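Local coordinates for protein beta chain (Acipenser persicus, PDB 6IYH) that probably carries oxygen, as the haem-binding beta subunit of a four-chain haemoglobin, at residues V17-V22 / H62-L67; V28-V33 / Q103-C108; G42-I47 / A57-H62. All coordinates share one frame; numbering follows the deposited sequence. Where two conformers were deposited one is given.

Contact 1. Residues V17-V22 / H62-L67. With HEM (protoporphyrin IX containing Fe), chain D.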
loop_
_atom_site.group_PDB
_atom_site.type_symbol
_atom_site.label_atom_id
_atom_site.label_comp_id
_atom_site.label_asym_id
_atom_site.label_seq_id
_atom_site.Cartn_x
_atom_site.Cartn_y
_atom_site.Cartn_z
ATOM N N VAL B 17 13.782 -10.447 24.879
ATOM C CA VAL B 17 14.359 -10.035 23.538
ATOM C C VAL B 17 15.811 -9.533 23.725
ATOM O O VAL B 17 16.057 -8.586 24.447
ATOM C CB VAL B 17 13.496 -8.927 22.889
ATOM C CG1 VAL B 17 14.259 -8.198 21.779
ATOM C CG2 VAL B 17 12.183 -9.542 22.375
ATOM N N ASN B 18 16.704 -10.133 22.990
ATOM C CA ASN B 18 18.048 -9.660 22.825
ATOM C C ASN B 18 17.986 -8.584 21.734
ATOM O O ASN B 18 17.865 -8.905 20.554
ATOM C CB ASN B 18 18.963 -10.820 22.407
ATOM C CG ASN B 18 20.402 -10.385 22.159
ATOM O OD1 ASN B 18 20.657 -9.248 21.851
ATOM N ND2 ASN B 18 21.320 -11.303 22.248
ATOM N N VAL B 19 18.108 -7.331 22.140
ATOM C CA VAL B 19 17.854 -6.237 21.161
ATOM C C VAL B 19 18.954 -6.170 20.118
ATOM O O VAL B 19 18.717 -5.741 18.979
ATOM C CB VAL B 19 17.677 -4.861 21.848
ATOM C CG1 VAL B 19 16.445 -4.813 22.716
ATOM C CG2 VAL B 19 18.876 -4.494 22.732
ATOM N N GLU B 20 20.144 -6.661 20.421
ATOM C CA GLU B 20 21.230 -6.710 19.430
ATOM C C GLU B 20 20.970 -7.754 18.335
ATOM O O GLU B 20 21.033 -7.471 17.118
ATOM C CB GLU B 20 22.547 -7.087 20.126
ATOM C CG GLU B 20 23.086 -5.945 20.931
ATOM C CD GLU B 20 24.306 -6.303 21.762
ATOM O OE1 GLU B 20 25.056 -7.227 21.379
ATOM O OE2 GLU B 20 24.468 -5.662 22.784
ATOM N N SER B 21 20.620 -8.952 18.759
ATOM C CA SER B 21 20.343 -9.997 17.858
ATOM C C SER B 21 19.064 -9.795 17.055
ATOM O O SER B 21 19.078 -9.891 15.835
ATOM C CB SER B 21 20.317 -11.291 18.608
ATOM O OG SER B 21 19.980 -12.382 17.775
ATOM N N VAL B 22 17.968 -9.524 17.724
ATOM C CA VAL B 22 16.695 -9.307 17.042
ATOM C C VAL B 22 16.770 -8.047 16.184
ATOM O O VAL B 22 16.313 -8.034 15.068
ATOM C CB VAL B 22 15.533 -9.206 18.055
ATOM C CG1 VAL B 22 14.228 -8.640 17.485
ATOM C CG2 VAL B 22 15.361 -10.597 18.661
ATOM N N HIS B 62 22.998 -0.325 14.194
ATOM C CA HIS B 62 21.784 0.407 13.912
ATOM C C HIS B 62 20.515 -0.386 14.238
ATOM O O HIS B 62 19.540 0.141 14.775
ATOM C CB HIS B 62 21.686 0.943 12.465
ATOM C CG HIS B 62 20.568 1.896 12.330
ATOM N ND1 HIS B 62 20.556 3.091 13.030
ATOM C CD2 HIS B 62 19.352 1.796 11.707
ATOM C CE1 HIS B 62 19.393 3.678 12.848
ATOM N NE2 HIS B 62 18.655 2.937 12.023
ATOM N N GLY B 63 20.569 -1.663 13.937
ATOM C CA GLY B 63 19.455 -2.549 14.268
ATOM C C GLY B 63 19.212 -2.529 15.796
ATOM O O GLY B 63 18.066 -2.503 16.253
ATOM N N LYS B 64 20.281 -2.566 16.567
ATOM C CA LYS B 64 20.107 -2.418 18.035
ATOM C C LYS B 64 19.466 -1.095 18.414
ATOM O O LYS B 64 18.597 -1.029 19.258
ATOM C CB LYS B 64 21.479 -2.591 18.703
ATOM C CG LYS B 64 21.471 -2.606 20.219
ATOM C CD LYS B 64 22.892 -2.591 20.799
ATOM C CE LYS B 64 22.759 -2.731 22.307
ATOM N NZ LYS B 64 24.043 -3.067 22.992
ATOM N N THR B 65 19.915 -0.007 17.823
ATOM C CA THR B 65 19.301 1.322 18.075
ATOM C C THR B 65 17.785 1.302 17.821
ATOM O O THR B 65 16.995 1.839 18.608
ATOM C CB THR B 65 20.052 2.396 17.248
ATOM O OG1 THR B 65 21.445 2.463 17.661
ATOM C CG2 THR B 65 19.406 3.770 17.338
ATOM N N VAL B 66 17.368 0.716 16.685
ATOM C CA VAL B 66 15.950 0.617 16.347
ATOM C C VAL B 66 15.189 -0.193 17.415
ATOM O O VAL B 66 14.148 0.233 17.868
ATOM C CB VAL B 66 15.744 0.007 14.937
ATOM C CG1 VAL B 66 14.261 -0.218 14.691
ATOM C CG2 VAL B 66 16.305 0.928 13.861
ATOM N N LEU B 67 15.733 -1.331 17.838
ATOM C CA LEU B 67 15.056 -2.169 18.790
ATOM C C LEU B 67 14.975 -1.496 20.183
ATOM O O LEU B 67 13.986 -1.581 20.839
ATOM C CB LEU B 67 15.635 -3.552 18.805
ATOM C CG LEU B 67 14.895 -4.563 17.968
ATOM C CD1 LEU B 67 13.600 -4.905 18.723
ATOM C CD2 LEU B 67 14.594 -4.028 16.562
HETATM C CHA HEM D . 17.638 6.561 12.388
HETATM C CHB HEM D . 14.120 4.360 14.802
HETATM C CHC HEM D . 12.401 2.668 10.586
HETATM C CHD HEM D . 15.862 5.025 8.193
HETATM C C1A HEM D . 16.785 6.116 13.371
HETATM C C2A HEM D . 17.047 6.317 14.761
HETATM C C3A HEM D . 16.094 5.693 15.432
HETATM C C4A HEM D . 15.236 5.064 14.491
HETATM C CMA HEM D . 15.942 5.633 16.953
HETATM C CAA HEM D . 18.175 7.112 15.393
HETATM C CBA HEM D . 17.683 8.531 15.670
HETATM C CGA HEM D . 18.714 9.431 16.336
HETATM O O1A HEM D . 19.758 9.784 15.750
HETATM O O2A HEM D . 18.523 9.858 17.489
HETATM C C1B HEM D . 13.329 3.680 13.853
HETATM C C2B HEM D . 12.166 2.899 14.174
HETATM C C3B HEM D . 11.745 2.370 12.989
HETATM C C4B HEM D . 12.571 2.951 11.940
HETATM C CMB HEM D . 11.561 2.546 15.544
HETATM C CAB HEM D . 10.626 1.464 12.652
HETATM C CBB HEM D . 9.983 0.710 13.562
HETATM C C1C HEM D . 13.197 3.080 9.544
HETATM C C2C HEM D . 13.053 2.781 8.136
HETATM C C3C HEM D . 14.045 3.474 7.458
HETATM C C4C HEM D . 14.760 4.276 8.455
HETATM C CMC HEM D . 12.101 1.738 7.670
HETATM C CAC HEM D . 14.434 3.464 6.026
HETATM C CBC HEM D . 13.897 2.571 5.181
HETATM C C1D HEM D . 16.666 5.580 9.205
HETATM C C2D HEM D . 17.901 6.273 8.879
HETATM C C3D HEM D . 18.396 6.758 10.027
HETATM C C4D HEM D . 17.445 6.277 11.031
HETATM C CMD HEM D . 18.460 6.518 7.476
HETATM C CAD HEM D . 19.688 7.529 10.252
HETATM C CBD HEM D . 20.796 6.435 10.210
HETATM C CGD HEM D . 22.228 6.894 10.433
HETATM O O1D HEM D . 22.722 6.943 11.574
HETATM O O2D HEM D . 22.935 7.137 9.458
HETATM N NA HEM D . 15.699 5.359 13.233
HETATM N NB HEM D . 13.486 3.756 12.511
HETATM N NC HEM D . 14.210 4.020 9.664
HETATM N ND HEM D . 16.346 5.589 10.522
HETATM FE FE HEM D . 14.949 4.737 11.480
HETATM O O HOH W 1 16.063 2.978 11.479
#
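This is a close helix-on-helix contact of the globin fold: the first turn of helix 19-33, the B helix, lies against helix 57-75, the E helix, which covers the distal side of the haem. The backbones come very near, with E20 CA and K64 CA 4.7 Å apart. G63, without a side chain, faces the first turn of helix 19-33 at this close approach. N18 begins that helix as its N-cap. Its short amide side chain brings OD1 back to accept from S21 N at 3.1 Å, in a bond straight at hydrogen (170°) although the donor stands well above the carbonyl plane; E20 N adds a weak second bond.

The apolar part rests on branched residues. V19 and L67 slide past each other in opposite directions, CB to CB at 3.9 Å, and both touch W14. L67 also puts CD1 on V22 CG1 at 4.0 Å, the two chains crossing at about a right angle, and V22 continues into L109 and V112 of helix 100-117. At the exposed side of the contact E20 and K64 run side by side, each extended, with E20 CG against K64 CD at 3.4 Å. At their tips K64 NZ meets E20 OE2 at 2.6 Å, a salt bridge made from above the carboxylate plane (31° out of it). An alanine in place of K64 would remove the ammonium group and most of the methylenes, and would probably cost E20 this partner and uncover V19 CG2.

The other side of helix 57-75 faces the porphyrin. V66 CG1 packs on pyrrole carbon C2B, and H62, its CG anti to the backbone N, stands as the distal histidine: NE2 lies 2.6 Å from the oxygen of a hydrogen-bonded water, which in turn binds FE at 2.1 Å.

Contact 2. Residues V28-V33 / Q103-C108. With HEM (protoporphyrin IX containing Fe), chain D; PGO (S-1,2-propanediol), chain E.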
loop_
_atom_site.group_PDB
_atom_site.type_symbol
_atom_site.label_atom_id
_atom_site.label_comp_id
_atom_site.label_asym_id
_atom_site.label_seq_id
_atom_site.Cartn_x
_atom_site.Cartn_y
_atom_site.Cartn_z
ATOM N N VAL B 28 18.736 -6.487 8.859
ATOM C CA VAL B 28 19.290 -7.269 7.794
ATOM C C VAL B 28 18.212 -7.671 6.798
ATOM O O VAL B 28 18.381 -7.528 5.565
ATOM C CB VAL B 28 20.053 -8.510 8.282
ATOM C CG1 VAL B 28 20.444 -9.387 7.137
ATOM C CG2 VAL B 28 21.289 -8.040 9.028
ATOM N N ARG B 29 17.134 -8.217 7.339
ATOM C CA ARG B 29 16.019 -8.590 6.518
ATOM C C ARG B 29 15.436 -7.440 5.779
ATOM O O ARG B 29 15.142 -7.606 4.587
ATOM C CB ARG B 29 14.954 -9.396 7.276
ATOM C CG ARG B 29 15.465 -10.815 7.691
ATOM C CD ARG B 29 14.447 -11.496 8.589
ATOM N NE ARG B 29 15.051 -12.712 9.114
ATOM C CZ ARG B 29 15.021 -13.879 8.469
ATOM N NH1 ARG B 29 14.334 -14.039 7.333
ATOM N NH2 ARG B 29 15.663 -14.904 8.980
ATOM N N LEU B 30 15.296 -6.255 6.407
ATOM C CA LEU B 30 14.785 -5.134 5.718
ATOM C C LEU B 30 15.650 -4.847 4.475
ATOM O O LEU B 30 15.174 -4.632 3.355
ATOM C CB LEU B 30 14.702 -3.888 6.600
ATOM C CG LEU B 30 14.208 -2.659 5.886
ATOM C CD1 LEU B 30 12.739 -2.734 5.609
ATOM C CD2 LEU B 30 14.573 -1.418 6.644
ATOM N N LEU B 31 16.948 -4.791 4.700
ATOM C CA LEU B 31 17.889 -4.390 3.625
ATOM C C LEU B 31 18.055 -5.446 2.514
ATOM O O LEU B 31 18.290 -5.067 1.314
ATOM C CB LEU B 31 19.240 -4.052 4.255
ATOM C CG LEU B 31 19.245 -2.851 5.192
ATOM C CD1 LEU B 31 20.623 -2.801 5.855
ATOM C CD2 LEU B 31 18.983 -1.583 4.408
ATOM N N VAL B 32 17.890 -6.720 2.860
ATOM C CA VAL B 32 17.953 -7.783 1.865
ATOM C C VAL B 32 16.603 -7.906 1.126
ATOM O O VAL B 32 16.610 -8.034 -0.157
ATOM C CB VAL B 32 18.364 -9.147 2.491
ATOM C CG1 VAL B 32 18.160 -10.295 1.482
ATOM C CG2 VAL B 32 19.805 -9.039 2.998
ATOM N N VAL B 33 15.485 -7.934 1.843
ATOM C CA VAL B 33 14.239 -8.242 1.222
ATOM C C VAL B 33 13.693 -7.038 0.435
ATOM O O VAL B 33 12.972 -7.192 -0.556
ATOM C CB VAL B 33 13.222 -8.757 2.275
ATOM C CG1 VAL B 33 11.813 -8.959 1.755
ATOM C CG2 VAL B 33 13.733 -10.031 2.955
ATOM N N GLN B 103 6.162 -0.234 7.437
ATOM C CA GLN B 103 5.391 -1.459 7.380
ATOM C C GLN B 103 6.256 -2.604 7.012
ATOM O O GLN B 103 6.129 -3.703 7.596
ATOM C CB GLN B 103 4.217 -1.379 6.446
ATOM C CG GLN B 103 3.319 -0.232 6.885
ATOM C CD GLN B 103 1.933 -0.180 6.271
ATOM O OE1 GLN B 103 1.257 0.894 6.292
ATOM N NE2 GLN B 103 1.440 -1.332 5.808
ATOM N N HIS B 104 7.157 -2.381 6.057
ATOM C CA HIS B 104 8.115 -3.388 5.699
ATOM C C HIS B 104 8.976 -3.783 6.911
ATOM O O HIS B 104 9.213 -4.973 7.179
ATOM C CB HIS B 104 9.035 -2.980 4.532
ATOM C CG HIS B 104 8.288 -2.737 3.263
ATOM N ND1 HIS B 104 7.129 -3.426 2.925
ATOM C CD2 HIS B 104 8.505 -1.870 2.252
ATOM C CE1 HIS B 104 6.703 -3.006 1.751
ATOM N NE2 HIS B 104 7.541 -2.098 1.306
ATOM N N PHE B 105 9.488 -2.778 7.637
ATOM C CA PHE B 105 10.289 -3.084 8.792
ATOM C C PHE B 105 9.474 -3.845 9.883
ATOM O O PHE B 105 9.977 -4.789 10.466
ATOM C CB PHE B 105 10.935 -1.851 9.423
ATOM C CG PHE B 105 11.805 -2.211 10.578
ATOM C CD1 PHE B 105 13.067 -2.705 10.379
ATOM C CD2 PHE B 105 11.288 -2.264 11.875
ATOM C CE1 PHE B 105 13.891 -3.014 11.427
ATOM C CE2 PHE B 105 12.073 -2.644 12.943
ATOM C CZ PHE B 105 13.372 -3.024 12.749
ATOM N N GLY B 106 8.248 -3.449 10.107
ATOM C CA GLY B 106 7.406 -4.108 11.082
ATOM C C GLY B 106 7.208 -5.545 10.695
ATOM O O GLY B 106 7.215 -6.429 11.560
ATOM N N ASP B 107 6.984 -5.801 9.386
ATOM C CA ASP B 107 6.870 -7.183 8.954
ATOM C C ASP B 107 8.117 -7.969 9.253
ATOM O O ASP B 107 8.033 -9.174 9.660
ATOM C CB ASP B 107 6.577 -7.263 7.438
ATOM C CG ASP B 107 5.150 -6.797 7.047
ATOM O OD1 ASP B 107 4.270 -6.656 7.921
ATOM O OD2 ASP B 107 4.937 -6.712 5.768
ATOM N N CYS B 108 9.307 -7.378 9.034
ATOM C CA CYS B 108 10.549 -8.085 9.260
ATOM C C CYS B 108 10.681 -8.360 10.760
ATOM O O CYS B 108 11.112 -9.424 11.147
ATOM C CB CYS B 108 11.776 -7.332 8.811
ATOM S SG CYS B 108 11.864 -7.142 6.993
HETATM C CHA HEM D . 17.638 6.561 12.388
HETATM C CHB HEM D . 14.120 4.360 14.802
HETATM C CHC HEM D . 12.401 2.668 10.586
HETATM C CHD HEM D . 15.862 5.025 8.193
HETATM C C1A HEM D . 16.785 6.116 13.371
HETATM C C2A HEM D . 17.047 6.317 14.761
HETATM C C3A HEM D . 16.094 5.693 15.432
HETATM C C4A HEM D . 15.236 5.064 14.491
HETATM C CMA HEM D . 15.942 5.633 16.953
HETATM C CAA HEM D . 18.175 7.112 15.393
HETATM C CBA HEM D . 17.683 8.531 15.670
HETATM C CGA HEM D . 18.714 9.431 16.336
HETATM O O1A HEM D . 19.758 9.784 15.750
HETATM O O2A HEM D . 18.523 9.858 17.489
HETATM C C1B HEM D . 13.329 3.680 13.853
HETATM C C2B HEM D . 12.166 2.899 14.174
HETATM C C3B HEM D . 11.745 2.370 12.989
HETATM C C4B HEM D . 12.571 2.951 11.940
HETATM C CMB HEM D . 11.561 2.546 15.544
HETATM C CAB HEM D . 10.626 1.464 12.652
HETATM C CBB HEM D . 9.983 0.710 13.562
HETATM C C1C HEM D . 13.197 3.080 9.544
HETATM C C2C HEM D . 13.053 2.781 8.136
HETATM C C3C HEM D . 14.045 3.474 7.458
HETATM C C4C HEM D . 14.760 4.276 8.455
HETATM C CMC HEM D . 12.101 1.738 7.670
HETATM C CAC HEM D . 14.434 3.464 6.026
HETATM C CBC HEM D . 13.897 2.571 5.181
HETATM C C1D HEM D . 16.666 5.580 9.205
HETATM C C2D HEM D . 17.901 6.273 8.879
HETATM C C3D HEM D . 18.396 6.758 10.027
HETATM C C4D HEM D . 17.445 6.277 11.031
HETATM C CMD HEM D . 18.460 6.518 7.476
HETATM C CAD HEM D . 19.688 7.529 10.252
HETATM C CBD HEM D . 20.796 6.435 10.210
HETATM C CGD HEM D . 22.228 6.894 10.433
HETATM O O1D HEM D . 22.722 6.943 11.574
HETATM O O2D HEM D . 22.935 7.137 9.458
HETATM N NA HEM D . 15.699 5.359 13.233
HETATM N NB HEM D . 13.486 3.756 12.511
HETATM N NC HEM D . 14.210 4.020 9.664
HETATM N ND HEM D . 16.346 5.589 10.522
HETATM FE FE HEM D . 14.949 4.737 11.480
HETATM C C1 PGO E . 1.347 -6.815 5.227
HETATM C C2 PGO E . 1.484 -6.767 6.764
HETATM C C3 PGO E . 0.152 -6.710 7.386
HETATM O O1 PGO E . 2.526 -7.322 4.547
HETATM O O2 PGO E . 2.060 -5.576 7.320
HETATM O O HOH W 1 16.063 2.978 11.479
#
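The F105 ring has a methyl of L30 at its edge, CD2 lying near the ring plane and 4.2 Å from F105 CD1, while the haem vinyl carbon CBB approaches obliquely, 3.7 Å from F105 CD2. V66 and L67 of helix 57-75 pack on the same ring, and the other flat group, the imidazole of H104, stacks with the ring of Y34. A large apolar ring suits F105, which reaches from its helix to a haem vinyl; with CG anti to the backbone N it does so beside L30.

L30 fills the angle between the helices. Its CG is also anti to the backbone N, and the two methyls divide the work: CD1 sits 3.9 Å from H104 CB, the side chains crossing at about a right angle, whereas CD2, the methyl at the F105 edge, also lies 4.1 Å from the haem methyl CMC. This is the crossing of the B and G helices of the globin fold, steep at 122° between the directions of the two segments, whose axes approach to 9.0 Å. C108 serves where they come close, since its small, polarisable SG can lie directly on backbone, 3.6 Å from L30 N and 3.8 Å from R29 C.

Beyond that point the contact passes into the subunit interface. R29 gives only the root of its side chain to C108; the extended remainder takes the guanidinium to another protein chain, where NH2 bonds to backbone and NH1 to a polar side chain. D107, which also touches another protein chain, accepts with both carboxylate oxygens from the hydroxyls of a propanediol, probably from the crystallisation liquor.

Contact 3. Residues G42-I47 / A57-H62. With HEM (protoporphyrin IX containing Fe), chain D.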
loop_
_atom_site.group_PDB
_atom_site.type_symbol
_atom_site.label_atom_id
_atom_site.label_comp_id
_atom_site.label_asym_id
_atom_site.label_seq_id
_atom_site.Cartn_x
_atom_site.Cartn_y
_atom_site.Cartn_z
ATOM N N GLY B 42 23.182 5.070 3.235
ATOM C CA GLY B 42 24.566 5.296 2.706
ATOM C C GLY B 42 25.774 5.350 3.655
ATOM O O GLY B 42 26.843 4.878 3.297
ATOM N N ALA B 43 25.597 5.918 4.838
ATOM C CA ALA B 43 26.591 5.953 5.909
ATOM C C ALA B 43 27.195 4.596 6.365
ATOM O O ALA B 43 28.161 4.558 7.135
ATOM C CB ALA B 43 25.949 6.646 7.107
ATOM N N PHE B 44 26.576 3.482 5.997
ATOM C CA PHE B 44 26.975 2.175 6.460
ATOM C C PHE B 44 28.017 1.521 5.592
ATOM O O PHE B 44 28.537 0.479 5.945
ATOM C CB PHE B 44 25.759 1.237 6.577
ATOM C CG PHE B 44 24.783 1.593 7.652
ATOM C CD1 PHE B 44 24.975 2.645 8.532
ATOM C CD2 PHE B 44 23.640 0.852 7.757
ATOM C CE1 PHE B 44 24.028 2.960 9.492
ATOM C CE2 PHE B 44 22.679 1.189 8.719
ATOM C CZ PHE B 44 22.898 2.230 9.593
ATOM N N GLY B 45 28.317 2.101 4.425
ATOM C CA GLY B 45 29.227 1.518 3.498
ATOM C C GLY B 45 28.537 0.553 2.582
ATOM O O GLY B 45 27.389 0.781 2.127
ATOM N N ASN B 46 29.220 -0.541 2.296
ATOM C CA ASN B 46 28.736 -1.500 1.381
ATOM C C ASN B 46 27.643 -2.366 2.027
ATOM O O ASN B 46 27.878 -3.151 2.939
ATOM C CB ASN B 46 29.849 -2.371 0.807
ATOM C CG ASN B 46 29.316 -3.413 -0.183
ATOM O OD1 ASN B 46 28.241 -3.227 -0.838
ATOM N ND2 ASN B 46 30.035 -4.546 -0.277
ATOM N N ILE B 47 26.418 -2.127 1.555
ATOM C CA ILE B 47 25.251 -2.881 1.999
ATOM C C ILE B 47 24.492 -3.365 0.783
ATOM O O ILE B 47 23.243 -3.424 0.819
ATOM C CB ILE B 47 24.369 -2.075 2.951
ATOM C CG1 ILE B 47 24.012 -0.734 2.341
ATOM C CG2 ILE B 47 25.110 -1.831 4.281
ATOM C CD1 ILE B 47 23.044 0.130 3.127
ATOM N N ALA B 57 29.043 -4.445 10.681
ATOM C CA ALA B 57 28.956 -3.945 12.072
ATOM C C ALA B 57 28.054 -2.752 12.272
ATOM O O ALA B 57 27.391 -2.666 13.288
ATOM C CB ALA B 57 30.387 -3.657 12.612
ATOM N N GLN B 58 27.983 -1.839 11.308
ATOM C CA GLN B 58 27.106 -0.701 11.392
ATOM C C GLN B 58 25.667 -1.062 11.237
ATOM O O GLN B 58 24.853 -0.449 11.906
ATOM C CB GLN B 58 27.465 0.400 10.408
ATOM C CG GLN B 58 28.805 0.957 10.825
ATOM C CD GLN B 58 29.333 1.932 9.828
ATOM O OE1 GLN B 58 29.006 3.110 9.914
ATOM N NE2 GLN B 58 30.240 1.465 8.907
ATOM N N VAL B 59 25.413 -2.047 10.396
ATOM C CA VAL B 59 24.013 -2.551 10.333
ATOM C C VAL B 59 23.594 -3.116 11.690
ATOM O O VAL B 59 22.500 -2.858 12.194
ATOM C CB VAL B 59 23.898 -3.593 9.230
ATOM C CG1 VAL B 59 22.489 -4.197 9.225
ATOM C CG2 VAL B 59 24.102 -2.914 7.890
ATOM N N HIS B 60 24.444 -3.964 12.248
ATOM C CA HIS B 60 24.163 -4.518 13.551
ATOM C C HIS B 60 23.928 -3.434 14.580
ATOM O O HIS B 60 22.939 -3.503 15.367
ATOM C CB HIS B 60 25.248 -5.420 14.034
ATOM C CG HIS B 60 25.615 -6.500 13.064
ATOM N ND1 HIS B 60 26.880 -7.051 13.041
ATOM C CD2 HIS B 60 24.961 -7.034 12.008
ATOM C CE1 HIS B 60 26.944 -7.951 12.073
ATOM N NE2 HIS B 60 25.765 -8.001 11.476
ATOM N N ALA B 61 24.817 -2.426 14.666
ATOM C CA ALA B 61 24.619 -1.379 15.629
ATOM C C ALA B 61 23.314 -0.602 15.441
ATOM O O ALA B 61 22.579 -0.221 16.403
ATOM C CB ALA B 61 25.834 -0.420 15.613
ATOM N N HIS B 62 22.998 -0.325 14.194
ATOM C CA HIS B 62 21.784 0.407 13.912
ATOM C C HIS B 62 20.515 -0.386 14.238
ATOM O O HIS B 62 19.540 0.141 14.775
ATOM C CB HIS B 62 21.686 0.943 12.465
ATOM C CG HIS B 62 20.568 1.896 12.330
ATOM N ND1 HIS B 62 20.556 3.091 13.030
ATOM C CD2 HIS B 62 19.352 1.796 11.707
ATOM C CE1 HIS B 62 19.393 3.678 12.848
ATOM N NE2 HIS B 62 18.655 2.937 12.023
HETATM C CHA HEM D . 17.638 6.561 12.388
HETATM C CHB HEM D . 14.120 4.360 14.802
HETATM C CHC HEM D . 12.401 2.668 10.586
HETATM C CHD HEM D . 15.862 5.025 8.193
HETATM C C1A HEM D . 16.785 6.116 13.371
HETATM C C2A HEM D . 17.047 6.317 14.761
HETATM C C3A HEM D . 16.094 5.693 15.432
HETATM C C4A HEM D . 15.236 5.064 14.491
HETATM C CMA HEM D . 15.942 5.633 16.953
HETATM C CAA HEM D . 18.175 7.112 15.393
HETATM C CBA HEM D . 17.683 8.531 15.670
HETATM C CGA HEM D . 18.714 9.431 16.336
HETATM O O1A HEM D . 19.758 9.784 15.750
HETATM O O2A HEM D . 18.523 9.858 17.489
HETATM C C1B HEM D . 13.329 3.680 13.853
HETATM C C2B HEM D . 12.166 2.899 14.174
HETATM C C3B HEM D . 11.745 2.370 12.989
HETATM C C4B HEM D . 12.571 2.951 11.940
HETATM C CMB HEM D . 11.561 2.546 15.544
HETATM C CAB HEM D . 10.626 1.464 12.652
HETATM C CBB HEM D . 9.983 0.710 13.562
HETATM C C1C HEM D . 13.197 3.080 9.544
HETATM C C2C HEM D . 13.053 2.781 8.136
HETATM C C3C HEM D . 14.045 3.474 7.458
HETATM C C4C HEM D . 14.760 4.276 8.455
HETATM C CMC HEM D . 12.101 1.738 7.670
HETATM C CAC HEM D . 14.434 3.464 6.026
HETATM C CBC HEM D . 13.897 2.571 5.181
HETATM C C1D HEM D . 16.666 5.580 9.205
HETATM C C2D HEM D . 17.901 6.273 8.879
HETATM C C3D HEM D . 18.396 6.758 10.027
HETATM C C4D HEM D . 17.445 6.277 11.031
HETATM C CMD HEM D . 18.460 6.518 7.476
HETATM C CAD HEM D . 19.688 7.529 10.252
HETATM C CBD HEM D . 20.796 6.435 10.210
HETATM C CGD HEM D . 22.228 6.894 10.433
HETATM O O1D HEM D . 22.722 6.943 11.574
HETATM O O2D HEM D . 22.935 7.137 9.458
HETATM N NA HEM D . 15.699 5.359 13.233
HETATM N NB HEM D . 13.486 3.756 12.511
HETATM N NC HEM D . 14.210 4.020 9.664
HETATM N ND HEM D . 16.346 5.589 10.522
HETATM FE FE HEM D . 14.949 4.737 11.480
HETATM O O HOH W 1 16.063 2.978 11.479
#
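A 3-10 turn at 42-44 brings F44 CA to 5.7 Å from Q58 CA at the beginning of helix 57-75, and the chain then turns away at G45, whose backbone angles (phi 87°, psi -141°) would jam a CB against the preceding carbonyl oxygen and so call for glycine. F44 carries the contact. With CG anti to the carbonyl carbon, its ring lies along the helix: Q58 O stands over one face, 4.0 Å above the plane and offset toward the rim, with V59 N on the same side. The ring atoms share out the neighbours, CD1 resting on the Q58 CB methylene at 3.8 Å, CD2 on V59 and CZ on H62.

The last of these is tight: F44 CZ lies 3.4 Å from H62 CB, so the phenyl presses on the root of the imidazole and is likely to limit how far it can swing. The two rings meet obliquely, with planes at 51°. This is the CD corner of the globin fold, the connection that borders the distal haem pocket; here F41 adds a third ring, meeting both F44 and H62. A43, small and solvent-exposed, has its CB 3.9 Å from the haem propionate oxygen O2D.

Deeper in, the apolar branches lock together. V59 CG2 touches both F44 CD2 at 3.8 Å and I47 CG2 at 3.9 Å, and two beta-branched residues fit this place because each offers a methyl close to its backbone. I53 of helix 50-55 also touches I47, while L27 and V28 of helix 19-33 meet V59. N56 ties the polar backbone ends, its ND2 bonding to F44 O and its OD1 accepting from V59 N.

In the fold
From the N terminus the chain passes through helix 4-14 and then enters helix 19-33, whose opening turn closes the loop of contact 1 on helix 57-75 and whose last turns close the longer loop of contact 2 with helix 100-117. These loops cross: 28-33 lies between the segments of contact 1, and 62-67 between those of contact 2. Contact 3 closes the shortest loop, 42-47 to 57-62 around helix 50-55, and lies within both larger ones. The three touch as well: V66 CG1 of contact 1 meets F105 CZ of contact 2 at 3.5 Å, V28 and L31 of contact 2 pack on V59 of contact 3, and contacts 1 and 3 share H62. All three reach the haem.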